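Local coordinates for protein cellobiose 2-epimerase (Ruminococcus albus, PDB 3VW5) that catalyses the reversible epimerization of cellobiose to 4-O-beta-D-glucopyranosyl-D-mannose, at residues S4-E9 against R377-V382; L288-E291 against I297-T300; W304-A309 against E334-Y339; I340-K343 against W349-E352. The protein carries 2 engineered substitutions. One frame throughout, in Å; residues are numbered along the deposited sequence.

Contact 1: S4-E9 against R377-V382; sequences SEIRQE and RMCMEV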
loop_
_atom_site.group_PDB
_atom_site.type_symbol
_atom_site.label_atom_id
_atom_site.label_comp_id
_atom_site.label_asym_id
_atom_site.label_seq_id
_atom_site.Cartn_x
_atom_site.Cartn_y
_atom_site.Cartn_z
ATOM N N SER A 4 -20.005 5.273 10.238
ATOM C CA SER A 4 -19.899 6.329 11.232
ATOM C C SER A 4 -18.736 6.065 12.193
ATOM O O SER A 4 -17.988 6.987 12.563
ATOM C CB SER A 4 -21.222 6.471 11.989
ATOM O OG SER A 4 -21.005 6.581 13.383
ATOM N N GLU A 5 -18.580 4.802 12.578
ATOM C CA GLU A 5 -17.510 4.401 13.496
ATOM C C GLU A 5 -16.135 4.566 12.861
ATOM O O GLU A 5 -15.202 5.104 13.478
ATOM C CB GLU A 5 -17.699 2.949 13.948
ATOM C CG GLU A 5 -19.025 2.685 14.660
ATOM C CD GLU A 5 -19.295 1.205 14.885
ATOM O OE1 GLU A 5 -18.431 0.380 14.511
ATOM O OE2 GLU A 5 -20.375 0.867 15.429
ATOM N N ILE A 6 -16.021 4.116 11.616
ATOM C CA ILE A 6 -14.751 4.176 10.917
ATOM C C ILE A 6 -14.335 5.623 10.671
ATOM O O ILE A 6 -13.164 5.974 10.842
ATOM C CB ILE A 6 -14.786 3.338 9.625
ATOM C CG1 ILE A 6 -14.583 1.863 9.969
ATOM C CG2 ILE A 6 -13.729 3.801 8.647
ATOM C CD1 ILE A 6 -14.954 0.923 8.858
ATOM N N ARG A 7 -15.303 6.461 10.308
ATOM C CA ARG A 7 -15.047 7.879 10.077
ATOM C C ARG A 7 -14.500 8.516 11.349
ATOM O O ARG A 7 -13.635 9.398 11.304
ATOM C CB ARG A 7 -16.325 8.593 9.618
ATOM C CG ARG A 7 -16.111 10.028 9.134
ATOM C CD ARG A 7 -17.421 10.688 8.696
ATOM N NE ARG A 7 -17.387 11.229 7.328
ATOM C CZ ARG A 7 -16.882 12.422 7.006
ATOM N NH1 ARG A 7 -16.343 13.189 7.956
ATOM N NH2 ARG A 7 -16.906 12.850 5.736
ATOM N N GLN A 8 -15.002 8.043 12.489
ATOM C CA GLN A 8 -14.555 8.515 13.799
ATOM C C GLN A 8 -13.125 8.082 14.105
ATOM O O GLN A 8 -12.312 8.861 14.640
ATOM C CB GLN A 8 -15.472 7.972 14.879
ATOM C CG GLN A 8 -16.389 9.005 15.470
ATOM C CD GLN A 8 -16.448 8.900 16.979
ATOM O OE1 GLN A 8 -15.414 8.776 17.639
ATOM N NE2 GLN A 8 -17.659 8.931 17.533
ATOM N N GLU A 9 -12.836 6.824 13.772
ATOM C CA GLU A 9 -11.500 6.274 13.960
ATOM C C GLU A 9 -10.480 7.064 13.132
ATOM O O GLU A 9 -9.383 7.375 13.599
ATOM C CB GLU A 9 -11.477 4.783 13.604
ATOM C CG GLU A 9 -10.103 4.142 13.731
ATOM C CD GLU A 9 -9.532 4.262 15.128
ATOM O OE1 GLU A 9 -8.289 4.236 15.272
ATOM O OE2 GLU A 9 -10.330 4.385 16.081
ATOM N N ARG A 377 -6.268 4.482 4.299
ATOM C CA ARG A 377 -6.999 4.219 3.064
ATOM C C ARG A 377 -8.326 3.504 3.312
ATOM O O ARG A 377 -9.332 3.841 2.696
ATOM C CB ARG A 377 -6.154 3.463 2.044
ATOM C CG ARG A 377 -6.744 3.532 0.642
ATOM C CD ARG A 377 -5.759 3.050 -0.411
ATOM N NE ARG A 377 -5.338 1.674 -0.162
ATOM C CZ ARG A 377 -4.447 1.016 -0.893
ATOM N NH1 ARG A 377 -3.885 1.596 -1.944
ATOM N NH2 ARG A 377 -4.126 -0.229 -0.574
ATOM N N MET A 378 -8.335 2.536 4.228
ATOM C CA MET A 378 -9.572 1.805 4.541
ATOM C C MET A 378 -10.678 2.736 5.042
ATOM O O MET A 378 -11.837 2.633 4.633
ATOM C CB MET A 378 -9.314 0.710 5.577
ATOM C CG MET A 378 -10.548 -0.078 5.971
ATOM S SD MET A 378 -10.451 -0.570 7.700
ATOM C CE MET A 378 -10.472 1.026 8.522
ATOM N N CYS A 379 -10.317 3.644 5.936
ATOM C CA CYS A 379 -11.300 4.568 6.466
ATOM C C CYS A 379 -11.901 5.378 5.321
ATOM O O CYS A 379 -13.135 5.411 5.150
ATOM C CB CYS A 379 -10.687 5.451 7.548
ATOM S SG CYS A 379 -10.066 4.496 8.969
ATOM N N MET A 380 -11.031 5.977 4.509
ATOM C CA MET A 380 -11.475 6.797 3.390
ATOM C C MET A 380 -12.255 6.025 2.346
ATOM O O MET A 380 -13.239 6.537 1.807
ATOM C CB MET A 380 -10.298 7.526 2.761
ATOM C CG MET A 380 -9.586 8.367 3.785
ATOM S SD MET A 380 -8.216 9.330 3.164
ATOM C CE MET A 380 -6.857 8.713 4.170
ATOM N N GLU A 381 -11.845 4.796 2.063
ATOM C CA GLU A 381 -12.524 4.017 1.039
ATOM C C GLU A 381 -13.927 3.651 1.486
ATOM O O GLU A 381 -14.847 3.563 0.669
ATOM C CB GLU A 381 -11.726 2.760 0.688
ATOM C CG GLU A 381 -10.602 2.972 -0.325
ATOM C CD GLU A 381 -11.095 3.173 -1.768
ATOM O OE1 GLU A 381 -12.178 2.635 -2.134
ATOM O OE2 GLU A 381 -10.381 3.865 -2.541
ATOM N N VAL A 382 -14.080 3.435 2.790
ATOM C CA VAL A 382 -15.347 3.002 3.374
ATOM C C VAL A 382 -16.303 4.169 3.329
ATOM O O VAL A 382 -17.455 4.044 2.888
ATOM C CB VAL A 382 -15.175 2.555 4.840
ATOM C CG1 VAL A 382 -16.528 2.520 5.549
ATOM C CG2 VAL A 382 -14.483 1.193 4.918
#
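I6 lays its CG2 methyl against the backbone and first side-chain carbon of C379, reaching the C379 CA at 3.4 Å. The same methyl lies 3.6 Å from the C379 CB and within van der Waals range of its SG; C379 is its closest neighbour across the contact, and M378 adds a thinner cover, with M378 CE standing 4.3 Å from I6 CG2. The other branch serves V382, about one helical turn further on: with CG1 anti to the carbonyl carbon (chi1 -80°) and the chain extended beyond it, I6 CD1 is 4.0 Å from both V382 CG1 and V382 CG2. The two side chains meet at about a right angle. These apolar touches join helices from near the two ends of the chain, consistent with closing the ring of the (alpha/alpha)6 barrel. The axes of 4-9 and 377-382 come within 8.9 Å and run roughly antiparallel, 140° apart, and I6 reaches across from one helix to the other. Other residues of helix 2-19 extend the seam: C379 also rests on L10 and I14, and V382 on I3. M378 packs as well on A307, V310 and V311 of helix 303-318, while R377 is held by salt bridges to E187, E246 and E308.

Contact 2: L288-E291 against I297-T300; sequences LNNE and IDKT
N290 and D298 form the tight centre of this contact, meeting through both backbone and side chain. The carbonyl oxygen of D298 takes the amide of N290 at 3.0 Å from N to O, and the amide of E291 turns to the same oxygen in a weak bond of 3.4 Å between E291 N and D298 O. In return D298 N gives a straight bond to E291 O, 2.8 Å long with 164° at the hydrogen. N290 sets CG anti to its own N (chi1 -168°), which carries ND2 to D298 OD2 at 3.1 Å. The carboxylate oxygen lies in the plane of the amide, but the amide stands above the carboxylate, their planes 85° apart. D298 OD1 is kept by T300, whose backbone N closes an Asx turn and whose OG1 lies 2.7 Å from D298 OD1 on its syn lone pair; the carboxylate is thereby held in rotation from both oxygens. The packing is close at N289 too: K299 runs alongside it, K299 CB 3.3 Å from N289 OD1, and the polar end of N289 is bound to R301 and E284.

Toward the outside the fit is looser. I297, exposed to solvent, offers CG2 to N289 ND2 at 4.1 Å, and elsewhere a water bridges L288 O and T300 O. N290 and E291 both opposing the single residue D298 make a classic beta bulge in the antiparallel hairpin of strands 287-293 and 296-302, which leads into helix 303-318.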
loop_
_atom_site.group_PDB
_atom_site.type_symbol
_atom_site.label_atom_id
_atom_site.label_comp_id
_atom_site.label_asym_id
_atom_site.label_seq_id
_atom_site.Cartn_x
_atom_site.Cartn_y
_atom_site.Cartn_z
ATOM N N LEU A 288 -8.903 -12.033 9.306
ATOM C CA LEU A 288 -8.151 -12.589 8.193
ATOM C C LEU A 288 -6.811 -13.138 8.670
ATOM O O LEU A 288 -6.041 -12.441 9.349
ATOM C CB LEU A 288 -7.911 -11.498 7.154
ATOM C CG LEU A 288 -8.493 -11.622 5.746
ATOM C CD1 LEU A 288 -7.380 -11.883 4.738
ATOM C CD2 LEU A 288 -9.597 -12.670 5.636
ATOM N N ASN A 289 -6.520 -14.382 8.318
ATOM C CA ASN A 289 -5.171 -14.893 8.506
ATOM C C ASN A 289 -4.165 -14.191 7.594
ATOM O O ASN A 289 -4.535 -13.549 6.610
ATOM C CB ASN A 289 -5.122 -16.405 8.278
ATOM C CG ASN A 289 -5.906 -17.169 9.320
ATOM O OD1 ASN A 289 -6.056 -16.721 10.461
ATOM N ND2 ASN A 289 -6.431 -18.321 8.929
ATOM N N ASN A 290 -2.889 -14.335 7.931
ATOM C CA ASN A 290 -1.804 -13.696 7.195
ATOM C C ASN A 290 -1.429 -14.409 5.888
ATOM O O ASN A 290 -1.594 -13.862 4.790
ATOM C CB ASN A 290 -0.580 -13.577 8.109
ATOM C CG ASN A 290 0.488 -12.673 7.545
ATOM O OD1 ASN A 290 0.193 -11.696 6.841
ATOM N ND2 ASN A 290 1.747 -12.993 7.849
ATOM N N GLU A 291 -0.927 -15.634 6.003
ATOM C CA GLU A 291 -0.404 -16.325 4.830
ATOM C C GLU A 291 -0.284 -17.830 5.011
ATOM O O GLU A 291 -0.237 -18.339 6.127
ATOM C CB GLU A 291 0.979 -15.761 4.489
ATOM C CG GLU A 291 1.944 -15.843 5.673
ATOM C CD GLU A 291 3.392 -15.558 5.303
ATOM O OE1 GLU A 291 4.294 -16.249 5.849
ATOM O OE2 GLU A 291 3.631 -14.647 4.478
ATOM N N ILE A 297 0.274 -22.404 8.088
ATOM C CA ILE A 297 -0.554 -21.213 8.059
ATOM C C ILE A 297 -0.118 -20.280 9.186
ATOM O O ILE A 297 -0.007 -20.703 10.344
ATOM C CB ILE A 297 -2.031 -21.574 8.251
ATOM C CG1 ILE A 297 -2.455 -22.661 7.259
ATOM C CG2 ILE A 297 -2.923 -20.333 8.160
ATOM C CD1 ILE A 297 -2.675 -22.168 5.860
ATOM N N ASP A 298 0.164 -19.025 8.839
ATOM C CA ASP A 298 0.413 -17.995 9.824
ATOM C C ASP A 298 -0.888 -17.265 10.099
ATOM O O ASP A 298 -1.339 -16.465 9.292
ATOM C CB ASP A 298 1.446 -17.001 9.317
ATOM C CG ASP A 298 1.782 -15.929 10.354
ATOM O OD1 ASP A 298 1.241 -15.991 11.487
ATOM O OD2 ASP A 298 2.595 -15.027 10.043
ATOM N N LYS A 299 -1.495 -17.534 11.242
ATOM C CA LYS A 299 -2.793 -16.961 11.532
ATOM C C LYS A 299 -2.681 -15.614 12.246
ATOM O O LYS A 299 -3.688 -15.034 12.660
ATOM C CB LYS A 299 -3.648 -17.943 12.333
ATOM C CG LYS A 299 -3.880 -19.286 11.639
ATOM C CD LYS A 299 -4.859 -20.134 12.444
ATOM C CE LYS A 299 -5.108 -21.482 11.776
ATOM N NZ LYS A 299 -5.496 -22.515 12.784
ATOM N N THR A 300 -1.459 -15.115 12.385
ATOM C CA THR A 300 -1.250 -13.789 12.968
ATOM C C THR A 300 -2.098 -12.730 12.263
ATOM O O THR A 300 -2.161 -12.688 11.029
ATOM C CB THR A 300 0.215 -13.364 12.853
ATOM O OG1 THR A 300 1.039 -14.304 13.542
ATOM C CG2 THR A 300 0.432 -11.948 13.419
HETATM O O HOH W 1 -3.107 -11.109 9.249
#

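Contact 3: W304-A309 against E334-Y339; sequences WVQAEA and ENIKEY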
loop_
_atom_site.group_PDB
_atom_site.type_symbol
_atom_site.label_atom_id
_atom_site.label_comp_id
_atom_site.label_asym_id
_atom_site.label_seq_id
_atom_site.Cartn_x
_atom_site.Cartn_y
_atom_site.Cartn_z
ATOM N N TRP A 304 -2.405 -4.216 8.458
ATOM C CA TRP A 304 -2.707 -3.833 7.075
ATOM C C TRP A 304 -3.519 -4.885 6.354
ATOM O O TRP A 304 -4.324 -4.566 5.479
ATOM C CB TRP A 304 -1.456 -3.478 6.263
ATOM C CG TRP A 304 -0.571 -4.627 5.840
ATOM C CD1 TRP A 304 0.595 -5.018 6.440
ATOM C CD2 TRP A 304 -0.736 -5.494 4.692
ATOM N NE1 TRP A 304 1.141 -6.086 5.770
ATOM C CE2 TRP A 304 0.354 -6.393 4.691
ATOM C CE3 TRP A 304 -1.698 -5.599 3.680
ATOM C CZ2 TRP A 304 0.514 -7.384 3.704
ATOM C CZ3 TRP A 304 -1.543 -6.594 2.709
ATOM C CH2 TRP A 304 -0.442 -7.469 2.730
ATOM N N VAL A 305 -3.319 -6.142 6.728
ATOM C CA VAL A 305 -4.102 -7.218 6.141
ATOM C C VAL A 305 -5.584 -7.081 6.532
ATOM O O VAL A 305 -6.460 -7.271 5.702
ATOM C CB VAL A 305 -3.526 -8.592 6.518
ATOM C CG1 VAL A 305 -4.417 -9.702 6.013
ATOM C CG2 VAL A 305 -2.142 -8.743 5.925
ATOM N N GLN A 306 -5.859 -6.733 7.792
ATOM C CA GLN A 306 -7.237 -6.552 8.254
ATOM C C GLN A 306 -7.872 -5.415 7.484
ATOM O O GLN A 306 -8.994 -5.534 6.986
ATOM C CB GLN A 306 -7.304 -6.257 9.766
ATOM C CG GLN A 306 -6.690 -7.325 10.691
ATOM C CD GLN A 306 -6.966 -8.747 10.224
ATOM O OE1 GLN A 306 -8.116 -9.202 10.185
ATOM N NE2 GLN A 306 -5.901 -9.457 9.850
ATOM N N ALA A 307 -7.142 -4.304 7.402
ATOM C CA ALA A 307 -7.623 -3.113 6.719
ATOM C C ALA A 307 -7.939 -3.387 5.237
ATOM O O ALA A 307 -9.008 -3.013 4.748
ATOM C CB ALA A 307 -6.626 -1.985 6.863
ATOM N N GLU A 308 -7.022 -4.041 4.527
ATOM C CA GLU A 308 -7.275 -4.369 3.125
ATOM C C GLU A 308 -8.444 -5.338 2.955
ATOM O O GLU A 308 -9.164 -5.274 1.957
ATOM C CB GLU A 308 -6.022 -4.927 2.446
ATOM C CG GLU A 308 -4.861 -3.943 2.395
ATOM C CD GLU A 308 -5.209 -2.640 1.687
ATOM O OE1 GLU A 308 -6.016 -2.684 0.738
ATOM O OE2 GLU A 308 -4.667 -1.584 2.082
ATOM N N ALA A 309 -8.642 -6.230 3.920
ATOM C CA ALA A 309 -9.768 -7.156 3.822
ATOM C C ALA A 309 -11.130 -6.426 3.929
ATOM O O ALA A 309 -12.105 -6.801 3.268
ATOM C CB ALA A 309 -9.651 -8.270 4.836
ATOM N N GLU A 334 -15.118 -5.282 13.226
ATOM C CA GLU A 334 -15.430 -5.522 14.634
ATOM C C GLU A 334 -14.177 -5.998 15.370
ATOM O O GLU A 334 -13.893 -5.563 16.493
ATOM C CB GLU A 334 -16.586 -6.512 14.801
ATOM C CG GLU A 334 -17.955 -5.958 14.376
ATOM C CD GLU A 334 -18.432 -4.773 15.230
ATOM O OE1 GLU A 334 -19.168 -3.891 14.691
ATOM O OE2 GLU A 334 -18.078 -4.726 16.444
ATOM N N ASN A 335 -13.407 -6.864 14.719
ATOM C CA ASN A 335 -12.203 -7.402 15.342
ATOM C C ASN A 335 -11.001 -6.461 15.315
ATOM O O ASN A 335 -10.135 -6.539 16.184
ATOM C CB ASN A 335 -11.872 -8.778 14.778
ATOM C CG ASN A 335 -12.868 -9.826 15.217
ATOM O OD1 ASN A 335 -12.711 -10.442 16.267
ATOM N ND2 ASN A 335 -13.919 -10.017 14.430
ATOM N N ILE A 336 -10.951 -5.564 14.334
ATOM C CA ILE A 336 -9.993 -4.467 14.380
ATOM C C ILE A 336 -10.225 -3.636 15.659
ATOM O O ILE A 336 -9.277 -3.303 16.378
ATOM C CB ILE A 336 -10.099 -3.571 13.133
ATOM C CG1 ILE A 336 -9.560 -4.301 11.905
ATOM C CG2 ILE A 336 -9.347 -2.266 13.324
ATOM C CD1 ILE A 336 -9.819 -3.546 10.615
ATOM N N LYS A 337 -11.483 -3.319 15.952
ATOM C CA LYS A 337 -11.811 -2.527 17.139
ATOM C C LYS A 337 -11.398 -3.227 18.431
ATOM O O LYS A 337 -10.764 -2.630 19.304
ATOM C CB LYS A 337 -13.321 -2.241 17.203
ATOM C CG LYS A 337 -13.853 -1.301 16.139
ATOM C CD LYS A 337 -15.288 -0.877 16.440
ATOM C CE LYS A 337 -16.253 -2.043 16.324
ATOM N NZ LYS A 337 -17.648 -1.619 16.621
ATOM N N GLU A 338 -11.778 -4.493 18.559
ATOM C CA GLU A 338 -11.542 -5.216 19.792
ATOM C C GLU A 338 -10.069 -5.464 20.079
ATOM O O GLU A 338 -9.625 -5.332 21.226
ATOM C CB GLU A 338 -12.305 -6.531 19.798
ATOM C CG GLU A 338 -12.537 -7.067 21.206
ATOM C CD GLU A 338 -13.511 -8.234 21.244
ATOM O OE1 GLU A 338 -13.526 -8.984 22.270
ATOM O OE2 GLU A 338 -14.267 -8.396 20.246
ATOM N N TYR A 339 -9.309 -5.787 19.033
ATOM C CA TYR A 339 -7.980 -6.373 19.204
ATOM C C TYR A 339 -6.833 -5.658 18.536
ATOM O O TYR A 339 -5.689 -5.877 18.918
ATOM C CB TYR A 339 -7.989 -7.779 18.644
ATOM C CG TYR A 339 -8.971 -8.699 19.298
ATOM C CD1 TYR A 339 -8.997 -8.849 20.690
ATOM C CD2 TYR A 339 -9.872 -9.427 18.536
ATOM C CE1 TYR A 339 -9.895 -9.710 21.295
ATOM C CE2 TYR A 339 -10.772 -10.283 19.126
ATOM C CZ TYR A 339 -10.782 -10.426 20.505
ATOM O OH TYR A 339 -11.676 -11.297 21.091
#
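Q306 and I336 are the pair that brings helix 303-318 against helix 323-340, two neighbouring helices of the (alpha/alpha)6 barrel; the touch is small, burying 90 Å² in all. Followed in order, the first segment reveals how few of its side chains meet the second helix. W304 turns to other company: its indole stacks on H374, and V305 CG2 sits over the centre of one ring face, 3.5 Å above the W304 plane. V305 itself packs on L288 and N290 of strand 287-293. Q306 points at the second helix, and its CB does the touching, 3.7 Å from I336 CG1 and 3.8 Å from I336 CD1. Beyond CB the chain bends sharply (chi2 -39°), which takes the amide off the isoleucine, and NE2 bonds to L288 O. Thus Q306 CB packs on the neighbouring helix while the amide ties its own helix to the hairpin. A307 takes part through its backbone, with A307 N at 4.3 Å from I336 CD1. E308 is engaged elsewhere, bonded through OE2 to H374 and through OE1 to W249, and A309 packs on L288.

On the second helix, I336 is an isoleucine with divided duties: a chi1 of -71° puts its CG1 arm beside the backbone N and within reach of Q306, whereas the side chain also rests on I341 and W349. Within 334-339, K337 NZ makes a salt bridge to E334 OE2 at 3.1 Å.

Contact 4: I340-K343 against W349-E352; sequences IIDK and WYSE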
loop_
_atom_site.group_PDB
_atom_site.type_symbol
_atom_site.label_atom_id
_atom_site.label_comp_id
_atom_site.label_asym_id
_atom_site.label_seq_id
_atom_site.Cartn_x
_atom_site.Cartn_y
_atom_site.Cartn_z
ATOM N N ILE A 340 -7.119 -4.846 17.516
ATOM C CA ILE A 340 -6.052 -4.246 16.722
ATOM C C ILE A 340 -5.803 -2.774 17.058
ATOM O O ILE A 340 -4.671 -2.308 17.068
ATOM C CB ILE A 340 -6.349 -4.383 15.239
ATOM C CG1 ILE A 340 -6.320 -5.851 14.832
ATOM C CG2 ILE A 340 -5.346 -3.598 14.425
ATOM C CD1 ILE A 340 -4.941 -6.481 14.956
ATOM N N ILE A 341 -6.874 -2.042 17.323
ATOM C CA ILE A 341 -6.782 -0.639 17.701
ATOM C C ILE A 341 -6.237 -0.474 19.125
ATOM O O ILE A 341 -6.751 -1.069 20.061
ATOM C CB ILE A 341 -8.169 0.034 17.593
ATOM C CG1 ILE A 341 -8.624 0.076 16.141
ATOM C CG2 ILE A 341 -8.136 1.443 18.152
ATOM C CD1 ILE A 341 -9.993 0.669 15.960
ATOM N N ASP A 342 -5.197 0.337 19.273
ATOM C CA ASP A 342 -4.565 0.604 20.564
ATOM C C ASP A 342 -5.422 1.553 21.411
ATOM O O ASP A 342 -5.882 2.587 20.919
ATOM C CB ASP A 342 -3.195 1.247 20.322
ATOM C CG ASP A 342 -2.205 0.993 21.453
ATOM O OD1 ASP A 342 -2.634 0.715 22.597
ATOM O OD2 ASP A 342 -0.986 1.083 21.193
ATOM N N LYS A 343 -5.622 1.203 22.682
ATOM C CA LYS A 343 -6.353 2.049 23.629
ATOM C C LYS A 343 -5.406 2.794 24.578
ATOM O O LYS A 343 -5.840 3.611 25.392
ATOM C CB LYS A 343 -7.374 1.233 24.430
ATOM C CG LYS A 343 -8.551 0.690 23.617
ATOM C CD LYS A 343 -8.216 -0.639 22.911
ATOM C CE LYS A 343 -9.398 -1.123 22.071
ATOM N NZ LYS A 343 -9.083 -2.308 21.202
ATOM N N TRP A 349 -2.694 1.879 15.952
ATOM C CA TRP A 349 -3.040 0.479 15.722
ATOM C C TRP A 349 -1.822 -0.372 16.052
ATOM O O TRP A 349 -0.703 -0.008 15.705
ATOM C CB TRP A 349 -3.452 0.216 14.262
ATOM C CG TRP A 349 -4.776 0.795 13.838
ATOM C CD1 TRP A 349 -5.411 1.897 14.371
ATOM C CD2 TRP A 349 -5.636 0.301 12.798
ATOM N NE1 TRP A 349 -6.607 2.109 13.725
ATOM C CE2 TRP A 349 -6.772 1.150 12.755
ATOM C CE3 TRP A 349 -5.555 -0.765 11.893
ATOM C CZ2 TRP A 349 -7.819 0.961 11.837
ATOM C CZ3 TRP A 349 -6.600 -0.955 10.987
ATOM C CH2 TRP A 349 -7.717 -0.095 10.970
ATOM N N TYR A 350 -2.032 -1.497 16.725
ATOM C CA TYR A 350 -0.967 -2.470 16.865
ATOM C C TYR A 350 -0.595 -3.045 15.503
ATOM O O TYR A 350 -1.466 -3.312 14.668
ATOM C CB TYR A 350 -1.396 -3.615 17.774
ATOM C CG TYR A 350 -1.537 -3.249 19.219
ATOM C CD1 TYR A 350 -0.418 -3.148 20.044
ATOM C CD2 TYR A 350 -2.789 -3.036 19.775
ATOM C CE1 TYR A 350 -0.550 -2.835 21.386
ATOM C CE2 TYR A 350 -2.934 -2.717 21.107
ATOM C CZ TYR A 350 -1.813 -2.626 21.909
ATOM O OH TYR A 350 -1.955 -2.326 23.235
ATOM N N SER A 351 0.700 -3.242 15.297
ATOM C CA SER A 351 1.230 -3.891 14.100
ATOM C C SER A 351 0.719 -5.334 13.891
ATOM O O SER A 351 0.170 -5.662 12.832
ATOM C CB SER A 351 2.755 -3.893 14.171
ATOM O OG SER A 351 3.324 -4.238 12.931
ATOM N N GLU A 352 0.904 -6.185 14.905
ATOM C CA GLU A 352 0.593 -7.613 14.798
ATOM C C GLU A 352 -0.047 -8.192 16.070
ATOM O O GLU A 352 0.486 -8.065 17.176
ATOM C CB GLU A 352 1.853 -8.418 14.427
ATOM C CG GLU A 352 2.313 -8.227 12.980
ATOM C CD GLU A 352 3.624 -8.939 12.641
ATOM O OE1 GLU A 352 4.209 -9.615 13.516
ATOM O OE2 GLU A 352 4.089 -8.826 11.481
HETATM O O HOH W 2 -4.476 -0.993 23.905
#
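I341 holds CG1 beside its own backbone N, anti to the carbonyl carbon (chi1 -66°), and W349, turned at chi2 to 26°, presents the flat of its indole to it. I341 CG1 thus makes a CH-pi contact over one face of the W349 five-membered ring, 4.0 Å from its centroid and 22° off the normal. I340 supplies a second apolar touch, I340 CG2 being 3.8 Å from W349 CE3. The polar edge of the indole is fixed elsewhere, NE1 bonding to E9. Backbones pair at the same place: Y350 N donates to I340 O at 2.8 Å, and I341 with W349 forms a single beta bridge, so the chain following helix 323-340 of the barrel doubles back on itself ahead of strand 352-353. Beside this bridge the D342 carboxylate lies stacked over one face of the Y350 ring, planes 27° apart, with OD2 offset toward the rim. D342 OD2 is in a salt bridge with R344. A water bridges D342 OD1, K343 N and Y350 OH, donating to D342 OD1 and accepting from K343 N. K343 NZ bonds to I341 O and to K337 O.

From the N terminus, 4-9 opens contact 1, which closes only at 377-382 after 367 residues and joins helices near both chain ends. Everything else lies within that span. Contact 2 comes first, closing a hairpin with five residues between its segments; contact 3, opening three residues later, closes a larger, mostly helical loop of 24 residues, and contact 4 closes another five-residue loop. These three follow in series and none cross. In space they are linked: E5 of contact 1 bonds to K337 of contact 3, I336 O of contact 3 receives I341 N of contact 4, and T300 of contact 2 packs on E352 of contact 4, joining the helices to the hairpin and the connecting loop.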